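Local atomic coordinates of 6-phosphogluconate dehydratase (Shewanella oneidensis, PDB entry 2GP4), a protein that probably catalyses the dehydration of 6-phosphogluconate to 2-dehydro-3-deoxy-6-phosphogluconate in the Entner-Doudoroff pathway, here captured as the apo form without its iron-sulfur cluster. Residues L427-V430 with A431-F434; S455-P459 with Q460-V464; V24-S27 with V28-I32; K476-A479 with L480-G484. One frame throughout, in Å; residues are numbered along the deposited sequence.

Contact 1 (L427-V430 with A431-F434); sequences LTSV and ATPF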
ATOM      1  N   LEU A 427      -0.707 -19.899  -2.769  1.00 25.31           N
ATOM      2  CA  LEU A 427       0.051 -19.564  -1.573  1.00 24.86           C
ATOM      3  C   LEU A 427       1.182 -20.561  -1.354  1.00 24.84           C
ATOM      4  O   LEU A 427       0.984 -21.773  -1.469  1.00 24.90           O
ATOM      5  CB  LEU A 427      -0.879 -19.533  -0.363  1.00 24.84           C
ATOM      6  CG  LEU A 427      -0.316 -19.245   1.028  1.00 24.43           C
ATOM      7  CD1 LEU A 427       0.410 -17.918   1.092  1.00 23.75           C
ATOM      8  CD2 LEU A 427      -1.466 -19.268   2.015  1.00 24.66           C
ATOM      9  N   THR A 428       2.365 -20.053  -1.027  1.00 24.37           N
ATOM     10  CA  THR A 428       3.532 -20.913  -0.951  1.00 24.35           C
ATOM     11  C   THR A 428       4.421 -20.633   0.264  1.00 24.36           C
ATOM     12  O   THR A 428       4.339 -19.564   0.878  1.00 24.23           O
ATOM     13  CB  THR A 428       4.331 -20.875  -2.283  1.00 24.41           C
ATOM     14  OG1 THR A 428       5.135 -22.053  -2.400  1.00 25.31           O
ATOM     15  CG2 THR A 428       5.196 -19.639  -2.378  1.00 23.57           C
ATOM     16  N   SER A 429       5.258 -21.609   0.604  1.00 24.29           N
ATOM     17  CA  SER A 429       6.225 -21.484   1.693  1.00 24.33           C
ATOM     18  C   SER A 429       7.444 -20.712   1.214  1.00 24.21           C
ATOM     19  O   SER A 429       7.685 -20.629   0.005  1.00 24.23           O
ATOM     20  CB  SER A 429       6.666 -22.869   2.151  1.00 24.16           C
ATOM     21  OG  SER A 429       7.336 -23.529   1.095  1.00 24.81           O
ATOM     22  N   VAL A 430       8.225 -20.170   2.150  1.00 24.03           N
ATOM     23  CA  VAL A 430       9.431 -19.432   1.774  1.00 23.98           C
ATOM     24  C   VAL A 430      10.530 -20.330   1.184  1.00 24.05           C
ATOM     25  O   VAL A 430      11.342 -19.858   0.397  1.00 24.25           O
ATOM     26  CB  VAL A 430       9.992 -18.494   2.907  1.00 24.11           C
ATOM     27  CG1 VAL A 430       8.878 -17.958   3.791  1.00 23.53           C
ATOM     28  CG2 VAL A 430      11.075 -19.169   3.732  1.00 23.78           C
ATOM     29  N   ALA A 431      10.543 -21.613   1.547  1.00 23.99           N
ATOM     30  CA  ALA A 431      11.551 -22.544   1.027  1.00 23.98           C
ATOM     31  C   ALA A 431      11.410 -22.751  -0.483  1.00 23.93           C
ATOM     32  O   ALA A 431      12.411 -22.857  -1.201  1.00 24.14           O
ATOM     33  CB  ALA A 431      11.485 -23.875   1.758  1.00 23.94           C
ATOM     34  N   THR A 432      10.164 -22.800  -0.952  1.00 23.56           N
ATOM     35  CA  THR A 432       9.858 -22.959  -2.373  1.00 23.18           C
ATOM     36  C   THR A 432       8.892 -21.861  -2.859  1.00 22.55           C
ATOM     37  O   THR A 432       7.730 -22.132  -3.139  1.00 22.14           O
ATOM     38  CB  THR A 432       9.268 -24.358  -2.668  1.00 23.28           C
ATOM     39  OG1 THR A 432       7.976 -24.471  -2.057  1.00 24.02           O
ATOM     40  CG2 THR A 432      10.172 -25.453  -2.117  1.00 23.53           C
ATOM     41  N   PRO A 433       9.385 -20.618  -2.991  1.00 22.42           N
ATOM     42  CA  PRO A 433       8.490 -19.499  -3.290  1.00 22.25           C
ATOM     43  C   PRO A 433       8.182 -19.343  -4.785  1.00 22.05           C
ATOM     44  O   PRO A 433       8.843 -19.966  -5.617  1.00 22.34           O
ATOM     45  CB  PRO A 433       9.287 -18.298  -2.793  1.00 22.23           C
ATOM     46  CG  PRO A 433      10.714 -18.682  -3.058  1.00 22.08           C
ATOM     47  CD  PRO A 433      10.795 -20.181  -2.903  1.00 22.24           C
ATOM     48  N   PHE A 434       7.196 -18.518  -5.125  1.00 21.76           N
ATOM     49  CA  PHE A 434       6.976 -18.152  -6.529  1.00 21.87           C
ATOM     50  C   PHE A 434       8.204 -17.438  -7.105  1.00 21.68           C
ATOM     51  O   PHE A 434       8.603 -17.697  -8.242  1.00 21.63           O
ATOM     52  CB  PHE A 434       5.722 -17.286  -6.696  1.00 21.61           C
ATOM     53  CG  PHE A 434       4.445 -17.999  -6.362  1.00 21.66           C
ATOM     54  CD1 PHE A 434       3.994 -19.054  -7.148  1.00 22.03           C
ATOM     55  CD2 PHE A 434       3.692 -17.617  -5.258  1.00 21.52           C
ATOM     56  CE1 PHE A 434       2.816 -19.719  -6.832  1.00 22.67           C
ATOM     57  CE2 PHE A 434       2.510 -18.274  -4.938  1.00 21.62           C
ATOM     58  CZ  PHE A 434       2.071 -19.324  -5.723  1.00 21.84           C
TER
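Thr428 meets Thr432 and Phe434 with its two different branches, one polar and one apolar. The polar branch makes the main bond: its hydroxyl OG1 donates to the backbone carbonyl Thr432 O at 2.7 Å, with the donor tilted 32° from the carbonyl plane. With chi1 at -158°, OG1 stands beside the carbonyl carbon of Thr428 and reaches across to the returning arm of the chain. A second, weak bond joins the hydroxyls nearer the bend, Thr432 OG1 donating to Ser429 OG over 3.4 Å.

The apolar contacts are made by CG2 and CB of Thr428. The methyl CG2 comes within 3.4 Å of Pro433 CA and also makes an off-centre CH-pi contact with Phe434, CG2 lying 4.3 Å from the ring centroid. CB of Thr428 sits above the same ring nearer its rim. Two backbone atoms add van der Waals contacts: Leu427 N approaches the ring edge, 4.1 Å from CZ of Phe434, and Val430 O touches Pro433 CD at 3.4 Å. A valine in place of Thr428 would probably leave Thr432 O without its hydroxyl donor and the two arms of the bend less firmly tied.

Outside the bend, Leu427 packs on Phe375 and Leu376 of helix 372-383, and Val430 N is bonded to Glu379 of that helix. The backbone angles of Val430 and Ala431 are close to those of a type I beta turn, which reverses the loop between strands 411-416 and 440-445, with a threonine hydroxyl bridging its arms.

Contact 2 (S455-P459 with Q460-V464); sequences SAVQP and QHRVV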
ATOM      1  N   SER A 455       8.482  -8.115 -11.289  1.00 19.86           N
ATOM      2  CA  SER A 455       7.952  -9.436 -10.954  1.00 20.29           C
ATOM      3  C   SER A 455       7.365 -10.220 -12.127  1.00 20.19           C
ATOM      4  O   SER A 455       7.530 -11.441 -12.201  1.00 20.14           O
ATOM      5  CB  SER A 455       6.892  -9.303  -9.870  1.00 20.39           C
ATOM      6  OG  SER A 455       7.499  -9.036  -8.626  1.00 22.96           O
ATOM      7  N   ALA A 456       6.664  -9.521 -13.017  1.00 19.99           N
ATOM      8  CA  ALA A 456       6.049 -10.151 -14.188  1.00 20.20           C
ATOM      9  C   ALA A 456       6.781  -9.765 -15.476  1.00 20.23           C
ATOM     10  O   ALA A 456       6.277  -9.974 -16.583  1.00 20.31           O
ATOM     11  CB  ALA A 456       4.560  -9.790 -14.273  1.00 19.90           C
ATOM     12  N   VAL A 457       7.974  -9.196 -15.321  1.00 20.41           N
ATOM     13  CA  VAL A 457       8.786  -8.780 -16.460  1.00 20.55           C
ATOM     14  C   VAL A 457       9.887  -9.806 -16.695  1.00 21.01           C
ATOM     15  O   VAL A 457      10.720 -10.051 -15.820  1.00 20.89           O
ATOM     16  CB  VAL A 457       9.403  -7.372 -16.255  1.00 20.37           C
ATOM     17  CG1 VAL A 457      10.225  -6.956 -17.471  1.00 20.04           C
ATOM     18  CG2 VAL A 457       8.312  -6.344 -15.981  1.00 20.28           C
ATOM     19  N   GLN A 458       9.871 -10.416 -17.878  1.00 21.57           N
ATOM     20  CA  GLN A 458      10.891 -11.385 -18.261  1.00 22.28           C
ATOM     21  C   GLN A 458      12.259 -10.699 -18.286  1.00 22.22           C
ATOM     22  O   GLN A 458      12.345  -9.527 -18.661  1.00 22.18           O
ATOM     23  CB  GLN A 458      10.567 -12.000 -19.625  1.00 22.15           C
ATOM     24  CG  GLN A 458       9.343 -12.904 -19.624  1.00 22.84           C
ATOM     25  CD  GLN A 458       9.203 -13.697 -20.912  1.00 23.59           C
ATOM     26  OE1 GLN A 458       8.993 -13.135 -21.987  1.00 25.07           O
ATOM     27  NE2 GLN A 458       9.317 -15.019 -20.808  1.00 26.19           N
ATOM     28  N   PRO A 459      13.325 -11.411 -17.863  1.00 22.45           N
ATOM     29  CA  PRO A 459      14.671 -10.819 -17.820  1.00 22.46           C
ATOM     30  C   PRO A 459      15.098 -10.183 -19.141  1.00 22.59           C
ATOM     31  O   PRO A 459      15.777  -9.152 -19.134  1.00 22.92           O
ATOM     32  CB  PRO A 459      15.571 -12.013 -17.485  1.00 22.62           C
ATOM     33  CG  PRO A 459      14.683 -12.922 -16.693  1.00 22.60           C
ATOM     34  CD  PRO A 459      13.332 -12.805 -17.373  1.00 22.45           C
ATOM     35  N   GLN A 460      14.687 -10.776 -20.260  1.00 22.44           N
ATOM     36  CA  GLN A 460      14.978 -10.211 -21.582  1.00 22.60           C
ATOM     37  C   GLN A 460      14.402  -8.802 -21.753  1.00 22.21           C
ATOM     38  O   GLN A 460      14.934  -8.004 -22.530  1.00 22.44           O
ATOM     39  CB  GLN A 460      14.480 -11.145 -22.704  1.00 22.62           C
ATOM     40  CG  GLN A 460      12.950 -11.285 -22.797  1.00 23.17           C
ATOM     41  CD  GLN A 460      12.504 -12.451 -23.659  1.00 23.54           C
ATOM     42  OE1 GLN A 460      12.831 -12.529 -24.847  1.00 24.62           O
ATOM     43  NE2 GLN A 460      11.740 -13.367 -23.062  1.00 25.27           N
ATOM     44  N   HIS A 461      13.330  -8.503 -21.021  1.00 21.77           N
ATOM     45  CA  HIS A 461      12.621  -7.226 -21.153  1.00 21.52           C
ATOM     46  C   HIS A 461      12.918  -6.213 -20.038  1.00 21.40           C
ATOM     47  O   HIS A 461      12.258  -5.174 -19.967  1.00 21.40           O
ATOM     48  CB  HIS A 461      11.096  -7.450 -21.247  1.00 21.39           C
ATOM     49  CG  HIS A 461      10.663  -8.265 -22.429  1.00 21.19           C
ATOM     50  ND1 HIS A 461       9.709  -9.257 -22.337  1.00 20.89           N
ATOM     51  CD2 HIS A 461      11.054  -8.241 -23.727  1.00 21.31           C
ATOM     52  CE1 HIS A 461       9.525  -9.805 -23.525  1.00 20.51           C
ATOM     53  NE2 HIS A 461      10.331  -9.209 -24.386  1.00 21.29           N
ATOM     54  N   ARG A 462      13.902  -6.502 -19.184  1.00 21.26           N
ATOM     55  CA  ARG A 462      14.208  -5.639 -18.029  1.00 21.23           C
ATOM     56  C   ARG A 462      15.149  -4.474 -18.335  1.00 21.38           C
ATOM     57  O   ARG A 462      15.369  -3.607 -17.484  1.00 21.57           O
ATOM     58  CB  ARG A 462      14.738  -6.464 -16.844  1.00 21.26           C
ATOM     59  CG  ARG A 462      13.652  -7.256 -16.120  1.00 21.21           C
ATOM     60  CD  ARG A 462      14.191  -8.063 -14.951  1.00 20.93           C
ATOM     61  NE  ARG A 462      13.168  -8.978 -14.447  1.00 20.78           N
ATOM     62  CZ  ARG A 462      13.318  -9.810 -13.418  1.00 20.09           C
ATOM     63  NH1 ARG A 462      14.461  -9.868 -12.744  1.00 19.45           N
ATOM     64  NH2 ARG A 462      12.308 -10.589 -13.057  1.00 19.33           N
ATOM     65  N   VAL A 463      15.704  -4.457 -19.544  1.00 21.44           N
ATOM     66  CA  VAL A 463      16.559  -3.363 -20.005  1.00 21.34           C
ATOM     67  C   VAL A 463      16.058  -2.879 -21.364  1.00 21.34           C
ATOM     68  O   VAL A 463      16.048  -3.643 -22.327  1.00 21.35           O
ATOM     69  CB  VAL A 463      18.054  -3.803 -20.126  1.00 21.36           C
ATOM     70  CG1 VAL A 463      18.926  -2.652 -20.622  1.00 20.83           C
ATOM     71  CG2 VAL A 463      18.581  -4.336 -18.797  1.00 21.22           C
ATOM     72  N   VAL A 464      15.631  -1.620 -21.432  1.00 21.43           N
ATOM     73  CA  VAL A 464      15.220  -1.010 -22.692  1.00 21.43           C
ATOM     74  C   VAL A 464      15.899   0.344 -22.873  1.00 21.84           C
ATOM     75  O   VAL A 464      15.774   1.235 -22.027  1.00 22.13           O
ATOM     76  CB  VAL A 464      13.676  -0.843 -22.819  1.00 21.64           C
ATOM     77  CG1 VAL A 464      13.303  -0.098 -24.114  1.00 21.03           C
ATOM     78  CG2 VAL A 464      12.964  -2.193 -22.765  1.00 21.21           C
TER
HETATM   79  O   HOH W   1       7.911  -9.470 -20.157  1.00 31.30           O
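Arg462 reaches back to Val457 and grips one backbone oxygen with two nitrogens. NE donates to Val457 O at 3.0 Å and NH2 to the same oxygen at 3.2 Å, a side-on grip that fixes the rotation of the guanidinium. The two donors differ in approach: NH2 arrives nearly along the C=O axis, whereas NE lies above the carbonyl plane. An extended chain from CG to NE carries the group that far, and on the way CG of Arg462 passes 3.7 Å from CG1 of Val457.

The next two carbonyls are taken up by main-chain donors. His461 N bonds to Gln458 O at 2.8 Å, and Arg462 N to Pro459 O at 3.2 Å in a straighter bond (166° at the hydrogen). Both span three residues, as in a 3-10 turn.

A water joins Gln458 to His461. It accepts from Gln458 N at 3.2 Å and lies in the plane of the His461 ring at its edge, 2.8 Å from ND1. CG of Gln460 covers one face of that ring, over its centre, and the Gln458 side chain runs alongside.

Three successive carbonyls, of Val457, Gln458 and Pro459, thus find donors within this short turn, while the backbone of Arg462 pairs with Ala568. The chemistry implies a surface bend held largely by its own polar groups and a water, with one arginine closing it just before the chain enters strand 463-471.

Contact 3 (V24-S27 with V28-I32); sequences VVQS and VTDRI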
ATOM      1  N   VAL A  24      19.350  -8.515   6.245  1.00 23.23           N
ATOM      2  CA  VAL A  24      18.877  -7.395   5.429  1.00 22.85           C
ATOM      3  C   VAL A  24      17.720  -6.637   6.081  1.00 22.70           C
ATOM      4  O   VAL A  24      17.688  -5.407   6.065  1.00 22.75           O
ATOM      5  CB  VAL A  24      18.444  -7.846   4.023  1.00 22.74           C
ATOM      6  CG1 VAL A  24      17.772  -6.692   3.272  1.00 22.65           C
ATOM      7  CG2 VAL A  24      19.640  -8.370   3.245  1.00 22.72           C
ATOM      8  N   VAL A  25      16.766  -7.380   6.630  1.00 22.35           N
ATOM      9  CA  VAL A  25      15.627  -6.793   7.319  1.00 22.05           C
ATOM     10  C   VAL A  25      16.090  -6.112   8.605  1.00 22.06           C
ATOM     11  O   VAL A  25      15.597  -5.043   8.952  1.00 22.29           O
ATOM     12  CB  VAL A  25      14.540  -7.850   7.639  1.00 21.93           C
ATOM     13  CG1 VAL A  25      13.333  -7.190   8.252  1.00 21.35           C
ATOM     14  CG2 VAL A  25      14.142  -8.609   6.385  1.00 21.64           C
ATOM     15  N   GLN A  26      17.040  -6.724   9.305  1.00 22.03           N
ATOM     16  CA  GLN A  26      17.585  -6.110  10.513  1.00 22.32           C
ATOM     17  C   GLN A  26      18.330  -4.820  10.175  1.00 21.95           C
ATOM     18  O   GLN A  26      18.178  -3.812  10.868  1.00 22.00           O
ATOM     19  CB  GLN A  26      18.487  -7.080  11.284  1.00 22.29           C
ATOM     20  CG  GLN A  26      18.880  -6.585  12.684  1.00 24.00           C
ATOM     21  CD  GLN A  26      17.677  -6.277  13.579  1.00 25.75           C
ATOM     22  OE1 GLN A  26      17.267  -5.119  13.712  1.00 26.60           O
ATOM     23  NE2 GLN A  26      17.106  -7.315  14.189  1.00 25.68           N
ATOM     24  N   SER A  27      19.107  -4.864   9.094  1.00 21.44           N
ATOM     25  CA  SER A  27      19.882  -3.721   8.632  1.00 21.16           C
ATOM     26  C   SER A  27      18.999  -2.534   8.244  1.00 20.94           C
ATOM     27  O   SER A  27      19.266  -1.400   8.642  1.00 20.99           O
ATOM     28  CB  SER A  27      20.762  -4.121   7.446  1.00 21.09           C
ATOM     29  OG  SER A  27      21.419  -2.994   6.903  1.00 20.37           O
ATOM     30  N   VAL A  28      17.960  -2.807   7.460  1.00 20.41           N
ATOM     31  CA  VAL A  28      17.070  -1.772   6.959  1.00 20.20           C
ATOM     32  C   VAL A  28      16.249  -1.172   8.103  1.00 20.10           C
ATOM     33  O   VAL A  28      16.053   0.038   8.152  1.00 20.01           O
ATOM     34  CB  VAL A  28      16.167  -2.306   5.808  1.00 20.34           C
ATOM     35  CG1 VAL A  28      15.095  -1.286   5.407  1.00 20.13           C
ATOM     36  CG2 VAL A  28      17.021  -2.657   4.600  1.00 20.01           C
ATOM     37  N   THR A  29      15.800  -2.028   9.020  1.00 19.99           N
ATOM     38  CA  THR A  29      15.113  -1.598  10.238  1.00 19.71           C
ATOM     39  C   THR A  29      15.969  -0.635  11.052  1.00 19.84           C
ATOM     40  O   THR A  29      15.500   0.448  11.420  1.00 19.69           O
ATOM     41  CB  THR A  29      14.687  -2.801  11.120  1.00 19.68           C
ATOM     42  OG1 THR A  29      13.830  -3.670  10.369  1.00 19.17           O
ATOM     43  CG2 THR A  29      13.956  -2.327  12.363  1.00 19.02           C
ATOM     44  N   ASP A  30      17.218  -1.024  11.317  1.00 19.96           N
ATOM     45  CA  ASP A  30      18.159  -0.175  12.054  1.00 20.17           C
ATOM     46  C   ASP A  30      18.394   1.175  11.368  1.00 19.92           C
ATOM     47  O   ASP A  30      18.515   2.208  12.037  1.00 19.86           O
ATOM     48  CB  ASP A  30      19.505  -0.880  12.230  1.00 20.51           C
ATOM     49  CG  ASP A  30      19.429  -2.089  13.144  1.00 21.67           C
ATOM     50  OD1 ASP A  30      18.388  -2.305  13.809  1.00 22.65           O
ATOM     51  OD2 ASP A  30      20.436  -2.833  13.191  1.00 23.79           O
ATOM     52  N   ARG A  31      18.470   1.153  10.040  1.00 19.60           N
ATOM     53  CA  ARG A  31      18.675   2.371   9.259  1.00 19.55           C
ATOM     54  C   ARG A  31      17.506   3.333   9.450  1.00 19.49           C
ATOM     55  O   ARG A  31      17.710   4.541   9.593  1.00 19.61           O
ATOM     56  CB  ARG A  31      18.860   2.046   7.777  1.00 19.23           C
ATOM     57  CG  ARG A  31      19.147   3.269   6.906  1.00 19.71           C
ATOM     58  CD  ARG A  31      19.561   2.870   5.497  1.00 20.37           C
ATOM     59  NE  ARG A  31      18.491   2.144   4.809  1.00 20.52           N
ATOM     60  CZ  ARG A  31      18.615   1.547   3.631  1.00 19.88           C
ATOM     61  NH1 ARG A  31      19.776   1.568   2.985  1.00 21.69           N
ATOM     62  NH2 ARG A  31      17.575   0.926   3.099  1.00 19.28           N
ATOM     63  N   ILE A  32      16.294   2.780   9.453  1.00 19.19           N
ATOM     64  CA  ILE A  32      15.068   3.552   9.628  1.00 19.12           C
ATOM     65  C   ILE A  32      14.983   4.123  11.048  1.00 19.27           C
ATOM     66  O   ILE A  32      14.607   5.285  11.230  1.00 19.49           O
ATOM     67  CB  ILE A  32      13.809   2.714   9.263  1.00 19.14           C
ATOM     68  CG1 ILE A  32      13.801   2.394   7.759  1.00 18.94           C
ATOM     69  CG2 ILE A  32      12.534   3.450   9.630  1.00 18.89           C
ATOM     70  CD1 ILE A  32      12.915   1.225   7.365  1.00 18.52           C
TER
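The carbonyl of Val25 is met on both faces by Thr29: OG1 comes from one side of its plane at 2.6 Å and the backbone N from the other at 3.0 Å. With chi1 at -58°, OG1 of Thr29 lies beside its own backbone N, which turns the hydroxyl back along the helix to the oxygen one turn earlier. The side chains of Gln26 and Asp30 cross at a slant, the amide and carboxylate planes being 28° apart.

Like the Thr29 N bond, the others follow the alpha-helical i to i+4 pattern. Val28 N donates to Val24 O, Asp30 N to Gln26 O and Arg31 N to Ser27 O, each at 3.0 Å. Among the apolar groups, Val24 CG1 faces Val28 CG2 at 4.3 Å, a loose contact along one side of the helix.

Thr29 OG1 also bonds to His387 NE2, so this buried hydroxyl has two partners. Helix 23-51 packs here against two others: Val25, Thr29 and Ile32 touch Val308 of helix 304-316, while Val28 packs on Asp342 and Leu346 of helix 340-347, to which Arg31 adds salt bridges with Asp342 and Glu345.

Contact 4 (K476-A479 with L480-G484); sequences KLDA and LFKSG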
ATOM      1  N   LYS A 476      -4.106  10.513 -25.323  1.00 26.39           N
ATOM      2  CA  LYS A 476      -3.402  10.815 -26.571  1.00 26.50           C
ATOM      3  C   LYS A 476      -2.687   9.602 -27.176  1.00 26.81           C
ATOM      4  O   LYS A 476      -2.241   9.651 -28.330  1.00 26.90           O
ATOM      5  CB  LYS A 476      -2.378  11.928 -26.341  1.00 26.39           C
ATOM      6  CG  LYS A 476      -2.965  13.317 -26.218  1.00 26.45           C
ATOM      7  CD  LYS A 476      -1.864  14.333 -25.991  1.00 26.69           C
ATOM      8  CE  LYS A 476      -2.361  15.754 -26.209  1.00 26.82           C
ATOM      9  NZ  LYS A 476      -3.127  16.271 -25.052  1.00 26.32           N
ATOM     10  N   LEU A 477      -2.588   8.521 -26.401  1.00 26.96           N
ATOM     11  CA  LEU A 477      -1.804   7.349 -26.780  1.00 27.22           C
ATOM     12  C   LEU A 477      -2.410   6.540 -27.928  1.00 27.60           C
ATOM     13  O   LEU A 477      -1.682   6.063 -28.803  1.00 27.77           O
ATOM     14  CB  LEU A 477      -1.566   6.441 -25.564  1.00 27.23           C
ATOM     15  CG  LEU A 477      -0.605   5.263 -25.779  1.00 27.28           C
ATOM     16  CD1 LEU A 477       0.830   5.766 -25.926  1.00 26.58           C
ATOM     17  CD2 LEU A 477      -0.717   4.235 -24.659  1.00 26.91           C
ATOM     18  N   ASP A 478      -3.732   6.382 -27.912  1.00 27.89           N
ATOM     19  CA  ASP A 478      -4.435   5.540 -28.886  1.00 28.21           C
ATOM     20  C   ASP A 478      -4.286   6.025 -30.340  1.00 28.20           C
ATOM     21  O   ASP A 478      -4.070   5.220 -31.248  1.00 28.13           O
ATOM     22  CB  ASP A 478      -5.916   5.402 -28.510  1.00 28.29           C
ATOM     23  CG  ASP A 478      -6.631   4.330 -29.322  1.00 29.34           C
ATOM     24  OD1 ASP A 478      -6.155   3.167 -29.343  1.00 29.94           O
ATOM     25  OD2 ASP A 478      -7.678   4.653 -29.933  1.00 29.50           O
ATOM     26  N   ALA A 479      -4.393   7.336 -30.548  1.00 28.20           N
ATOM     27  CA  ALA A 479      -4.249   7.922 -31.883  1.00 28.29           C
ATOM     28  C   ALA A 479      -2.832   7.731 -32.440  1.00 28.44           C
ATOM     29  O   ALA A 479      -2.638   7.533 -33.645  1.00 28.53           O
ATOM     30  CB  ALA A 479      -4.619   9.397 -31.854  1.00 28.05           C
ATOM     31  N   LEU A 480      -1.856   7.793 -31.538  1.00 28.58           N
ATOM     32  CA  LEU A 480      -0.450   7.607 -31.855  1.00 28.57           C
ATOM     33  C   LEU A 480      -0.208   6.147 -32.231  1.00 28.73           C
ATOM     34  O   LEU A 480       0.516   5.852 -33.188  1.00 28.66           O
ATOM     35  CB  LEU A 480       0.379   7.999 -30.631  1.00 28.59           C
ATOM     36  CG  LEU A 480       1.759   8.656 -30.704  1.00 28.59           C
ATOM     37  CD1 LEU A 480       1.882   9.694 -31.809  1.00 28.46           C
ATOM     38  CD2 LEU A 480       2.039   9.290 -29.350  1.00 28.51           C
ATOM     39  N   PHE A 481      -0.837   5.248 -31.474  1.00 28.82           N
ATOM     40  CA  PHE A 481      -0.783   3.807 -31.710  1.00 28.93           C
ATOM     41  C   PHE A 481      -1.413   3.428 -33.058  1.00 29.23           C
ATOM     42  O   PHE A 481      -0.874   2.598 -33.793  1.00 29.26           O
ATOM     43  CB  PHE A 481      -1.498   3.087 -30.562  1.00 28.73           C
ATOM     44  CG  PHE A 481      -1.606   1.598 -30.737  1.00 28.59           C
ATOM     45  CD1 PHE A 481      -2.695   1.037 -31.396  1.00 28.72           C
ATOM     46  CD2 PHE A 481      -0.635   0.753 -30.220  1.00 28.79           C
ATOM     47  CE1 PHE A 481      -2.807  -0.343 -31.557  1.00 29.06           C
ATOM     48  CE2 PHE A 481      -0.739  -0.629 -30.369  1.00 29.06           C
ATOM     49  CZ  PHE A 481      -1.827  -1.178 -31.041  1.00 29.16           C
ATOM     50  N   LYS A 482      -2.555   4.042 -33.363  1.00 29.65           N
ATOM     51  CA  LYS A 482      -3.305   3.780 -34.597  1.00 29.98           C
ATOM     52  C   LYS A 482      -2.608   4.278 -35.865  1.00 30.04           C
ATOM     53  O   LYS A 482      -2.855   3.757 -36.956  1.00 30.15           O
ATOM     54  CB  LYS A 482      -4.704   4.397 -34.504  1.00 30.05           C
ATOM     55  CG  LYS A 482      -5.684   3.581 -33.688  1.00 30.37           C
ATOM     56  CD  LYS A 482      -6.970   4.340 -33.451  1.00 31.17           C
ATOM     57  CE  LYS A 482      -8.039   3.417 -32.899  1.00 32.07           C
ATOM     58  NZ  LYS A 482      -9.161   4.188 -32.311  1.00 32.81           N
ATOM     59  N   SER A 483      -1.756   5.294 -35.723  1.00 30.06           N
ATOM     60  CA  SER A 483      -1.002   5.831 -36.858  1.00 30.16           C
ATOM     61  C   SER A 483       0.323   5.094 -37.037  1.00 30.04           C
ATOM     62  O   SER A 483       1.155   5.488 -37.860  1.00 30.10           O
ATOM     63  CB  SER A 483      -0.769   7.340 -36.708  1.00 30.12           C
ATOM     64  OG  SER A 483       0.161   7.620 -35.677  1.00 30.97           O
ATOM     65  N   GLY A 484       0.509   4.030 -36.255  1.00 29.82           N
ATOM     66  CA  GLY A 484       1.689   3.175 -36.360  1.00 29.54           C
ATOM     67  C   GLY A 484       2.956   3.820 -35.832  1.00 29.33           C
ATOM     68  O   GLY A 484       4.055   3.303 -36.045  1.00 29.30           O
TER
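Leu477, Asp478 and Ala479 offer their carbonyls to Phe481, Lys482 and Ser483, each four residues on: Phe481 N to Leu477 O at 2.9 Å, Lys482 N to Asp478 O also at 2.9 Å, and a weak last bond from Ser483 N to Ala479 O as helical geometry gives out.

Among the side chains, Asp478 and Lys482 form a salt bridge one turn apart, NZ of the lysine standing 2.8 Å from OD2 of the aspartate. The ammonium meets that oxygen on its syn side, 21° out of the carboxylate plane. CG of Asp478 is anti to its backbone N (chi1 -169°), which swings the carboxylate forward along the helix, and the extended lysine comes across to it. The aliphatic part of the lysine takes part as well, with CG 3.4 Å from Asp478 O and CE 3.2 Å from OD2. A leucine in place of Asp478 would probably leave the Lys482 ammonium without its charged mate and its chain freer to swing into solvent.

Near the end of the helix, Ser483 OG donates to Leu480 O at 3.1 Å from above the carbonyl plane. Gly484, with positive phi, is the C-prime residue of a Schellman motif: its N bonds to Phe481 O while Ala485 N bonds to Leu480 O.

Helix 477-482 is the crossover of a beta-alpha-beta unit linking strands 463-471 and 490-494. Leu477 and Leu480 pack on Ile471 of the first strand, and Phe481 turns to Leu513, Ser516 and Leu517 of helix 511-519.

How the contacts relate
Contacts 1 and 3 are partly buried and lean on helices, whereas contacts 2 and 4 lie at the surface. Contact 2 leads into strand 463-471, the first strand of the beta-alpha-beta unit whose helix holds contact 4, their centres about 24 Å apart. Contacts 3 and 4 are the most distant pair, about 46 Å between centres. Chemistry follows place: in the two partly buried sites a threonine hydroxyl serves a main-chain carbonyl, while at the surface charged side chains add to the main-chain bonds, an arginine on a carbonyl in contact 2 and a lysine on a carboxylate in contact 4.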